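Local coordinates for protein GTP pyrophosphokinase (Streptococcus pneumoniae, PDB 2BE3) that probably transfers pyrophosphate from ATP to GTP or GDP to make the alarmone (p)ppGpp, at residues Leu73-Gly78 with Leu140-Ile145. Sequence-based numbering, arbitrary orientation.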
ATOM      1  N   LEU A  73       6.881 -16.498  15.017  1.00 74.01           N
ATOM      2  CA  LEU A  73       6.832 -16.871  13.614  1.00 75.01           C
ATOM      3  C   LEU A  73       7.101 -15.682  12.684  1.00 75.23           C
ATOM      4  O   LEU A  73       6.276 -14.782  12.552  1.00 76.50           O
ATOM      5  CB  LEU A  73       5.479 -17.542  13.303  1.00 75.02           C
ATOM      6  CG  LEU A  73       5.386 -18.418  12.057  1.00 77.02           C
ATOM      7  CD1 LEU A  73       6.620 -19.294  11.932  1.00 80.56           C
ATOM      8  CD2 LEU A  73       4.104 -19.230  12.002  1.00 76.01           C
ATOM      9  N   GLN A  74       8.239 -15.691  12.008  1.00 75.24           N
ATOM     10  CA  GLN A  74       8.683 -14.519  11.253  1.00 75.85           C
ATOM     11  C   GLN A  74       8.056 -14.292   9.864  1.00 75.11           C
ATOM     12  O   GLN A  74       8.156 -13.199   9.315  1.00 74.14           O
ATOM     13  CB  GLN A  74      10.206 -14.528  11.148  1.00 75.90           C
ATOM     14  CG  GLN A  74      10.881 -14.252  12.525  1.00 78.35           C
ATOM     15  CD  GLN A  74      12.417 -14.230  12.449  1.00 78.88           C
ATOM     16  OE1 GLN A  74      13.038 -15.004  11.690  1.00 84.79           O
ATOM     17  NE2 GLN A  74      13.028 -13.336  13.223  1.00 80.09           N
ATOM     18  N   ASP A  75       7.387 -15.297   9.315  1.00 74.13           N
ATOM     19  CA  ASP A  75       7.047 -15.236   7.918  1.00 74.42           C
ATOM     20  C   ASP A  75       5.605 -15.607   7.660  1.00 73.25           C
ATOM     21  O   ASP A  75       5.301 -16.152   6.613  1.00 73.44           O
ATOM     22  CB  ASP A  75       7.985 -16.146   7.117  1.00 75.21           C
ATOM     23  CG  ASP A  75       7.778 -17.642   7.430  1.00 79.32           C
ATOM     24  OD1 ASP A  75       7.652 -17.999   8.628  1.00 81.31           O
ATOM     25  OD2 ASP A  75       7.697 -18.453   6.453  1.00 83.95           O
ATOM     26  N   ILE A  76       4.722 -15.333   8.609  1.00 71.19           N
ATOM     27  CA  ILE A  76       3.303 -15.334   8.293  1.00 69.60           C
ATOM     28  C   ILE A  76       3.029 -14.434   7.078  1.00 69.19           C
ATOM     29  O   ILE A  76       2.313 -14.835   6.162  1.00 70.21           O
ATOM     30  CB  ILE A  76       2.435 -14.974   9.514  1.00 69.46           C
ATOM     31  CG1 ILE A  76       2.678 -15.993  10.645  1.00 67.80           C
ATOM     32  CG2 ILE A  76       0.977 -15.001   9.121  1.00 68.79           C
ATOM     33  CD1 ILE A  76       2.275 -15.511  12.033  1.00 67.38           C
ATOM     34  N   ALA A  77       3.613 -13.238   7.052  1.00 68.38           N
ATOM     35  CA  ALA A  77       3.679 -12.429   5.833  1.00 68.07           C
ATOM     36  C   ALA A  77       5.056 -12.698   5.175  1.00 67.95           C
ATOM     37  O   ALA A  77       6.105 -12.634   5.843  1.00 67.53           O
ATOM     38  CB  ALA A  77       3.493 -10.971   6.165  1.00 67.94           C
ATOM     39  N   GLY A  78       5.044 -13.126   3.917  1.00 67.80           N
ATOM     40  CA  GLY A  78       6.267 -13.498   3.210  1.00 68.26           C
ATOM     41  C   GLY A  78       6.285 -12.779   1.879  1.00 69.41           C
ATOM     42  O   GLY A  78       5.286 -12.779   1.172  1.00 70.54           O
ATOM     43  N   LEU A 140       5.373  -9.030  12.155  1.00 70.44           N
ATOM     44  CA  LEU A 140       6.586  -9.448  11.467  1.00 69.10           C
ATOM     45  C   LEU A 140       6.311  -9.853  10.008  1.00 68.80           C
ATOM     46  O   LEU A 140       5.405 -10.682   9.721  1.00 69.58           O
ATOM     47  CB  LEU A 140       7.337 -10.569  12.221  1.00 67.34           C
ATOM     48  CG  LEU A 140       7.838 -10.250  13.644  1.00 66.87           C
ATOM     49  CD1 LEU A 140       8.382 -11.512  14.322  1.00 63.98           C
ATOM     50  CD2 LEU A 140       8.849  -9.147  13.673  1.00 63.35           C
ATOM     51  N   ALA A 141       7.129  -9.331   9.090  1.00 68.20           N
ATOM     52  CA  ALA A 141       7.130  -9.855   7.695  1.00 68.74           C
ATOM     53  C   ALA A 141       8.542 -10.310   7.298  1.00 69.49           C
ATOM     54  O   ALA A 141       9.548  -9.742   7.750  1.00 69.90           O
ATOM     55  CB  ALA A 141       6.600  -8.815   6.733  1.00 67.55           C
ATOM     56  N   GLU A 142       8.628 -11.353   6.489  1.00 69.59           N
ATOM     57  CA  GLU A 142       9.909 -11.812   6.008  1.00 70.45           C
ATOM     58  C   GLU A 142      10.037 -11.503   4.511  1.00 70.87           C
ATOM     59  O   GLU A 142       9.209 -11.964   3.712  1.00 71.36           O
ATOM     60  CB  GLU A 142      10.042 -13.289   6.276  1.00 70.92           C
ATOM     61  CG  GLU A 142      11.395 -13.893   5.961  1.00 74.32           C
ATOM     62  CD  GLU A 142      11.260 -15.348   5.547  1.00 80.18           C
ATOM     63  OE1 GLU A 142      10.558 -15.636   4.512  1.00 79.77           O
ATOM     64  OE2 GLU A 142      11.837 -16.197   6.272  1.00 79.21           O
ATOM     65  N   ILE A 143      11.007 -10.657   4.145  1.00 70.88           N
ATOM     66  CA  ILE A 143      11.311 -10.405   2.746  1.00 71.28           C
ATOM     67  C   ILE A 143      12.545 -11.216   2.345  1.00 71.67           C
ATOM     68  O   ILE A 143      13.635 -11.024   2.900  1.00 71.95           O
ATOM     69  CB  ILE A 143      11.554  -8.914   2.450  1.00 72.17           C
ATOM     70  CG1 ILE A 143      10.362  -8.058   2.943  1.00 70.64           C
ATOM     71  CG2 ILE A 143      11.849  -8.718   0.932  1.00 70.95           C
ATOM     72  CD1 ILE A 143      10.654  -6.572   3.008  1.00 70.25           C
ATOM     73  N   GLN A 144      12.368 -12.145   1.410  1.00 71.25           N
ATOM     74  CA  GLN A 144      13.492 -12.883   0.858  1.00 71.49           C
ATOM     75  C   GLN A 144      13.959 -12.305  -0.478  1.00 71.47           C
ATOM     76  O   GLN A 144      13.148 -11.846  -1.298  1.00 71.61           O
ATOM     77  CB  GLN A 144      13.108 -14.334   0.697  1.00 72.29           C
ATOM     78  CG  GLN A 144      13.121 -15.068   2.017  1.00 73.59           C
ATOM     79  CD  GLN A 144      13.105 -16.539   1.813  1.00 77.13           C
ATOM     80  OE1 GLN A 144      13.871 -17.064   1.017  1.00 79.82           O
ATOM     81  NE2 GLN A 144      12.214 -17.225   2.499  1.00 77.80           N
ATOM     82  N   ILE A 145      15.264 -12.297  -0.698  1.00 70.96           N
ATOM     83  CA  ILE A 145      15.777 -11.745  -1.926  1.00 71.41           C
ATOM     84  C   ILE A 145      16.546 -12.836  -2.629  1.00 71.68           C
ATOM     85  O   ILE A 145      17.422 -13.447  -2.045  1.00 72.71           O
ATOM     86  CB  ILE A 145      16.664 -10.475  -1.681  1.00 71.66           C
ATOM     87  CG1 ILE A 145      15.855  -9.402  -0.968  1.00 71.38           C
ATOM     88  CG2 ILE A 145      17.068  -9.845  -3.018  1.00 70.19           C
ATOM     89  CD1 ILE A 145      16.629  -8.661  -0.018  1.00 74.01           C
TER
HETATM   90  O   HOH W   1       5.078 -13.005  10.775  1.00 39.17           O
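A77 and G78 open strand 77-83 and run parallel to A141 and E142 of strand 137-147. The amide of E142 gives a nearly straight hydrogen bond to the carbonyl of A77, N to O 2.9 Å, with 173° at the hydrogen. A weaker CA-H...O contact follows, from G78 CA to E142 O at 3.4 Å. Just before the strand, the turn through Q74 and D75 lifts the chain over E142, and a water joins the two backbones: it donates to L73 O and, at 2.6 Å, to L140 O, while accepting a weak bond from I76 N. Both strands belong to the mixed sheet of the RelA/SpoT synthetase region, where 77-83 lies between 42-49 and 137-147. On one face, the methyls of A77 and A141 touch, CB to CB 3.8 Å; alanine is small enough to let helix 6-35 cover them, with V19 on A77 and L22 on A141. On the other face stand E142 and Q144. E142 CG lies anti to the backbone N (chi1 -174°), and its carboxylate reaches alongside D75, whose CB packs on E142 CB at 3.6 Å. The two acids come to 4.5 Å (D75 OD2 to E142 OE1), and D75 also forms salt bridges to R48, K50 and K58. E142 and Q144 form the E-x-Q signature of (p)ppGpp synthetases; in relatives the acids matching D75 and E142 lie in the synthetase site, probably as here. Q144 NE2 hydrogen-bonds E142 OE1 (3.1 Å) from above the carboxylate plane, while Q144 OE1 is hydrogen-bonded to R146 and S121. At the turn, the aliphatic part of Q74 lies across L140, Q74 CG to L140 CD1 4.1 Å, while its extended chain carries the amide on to Q106.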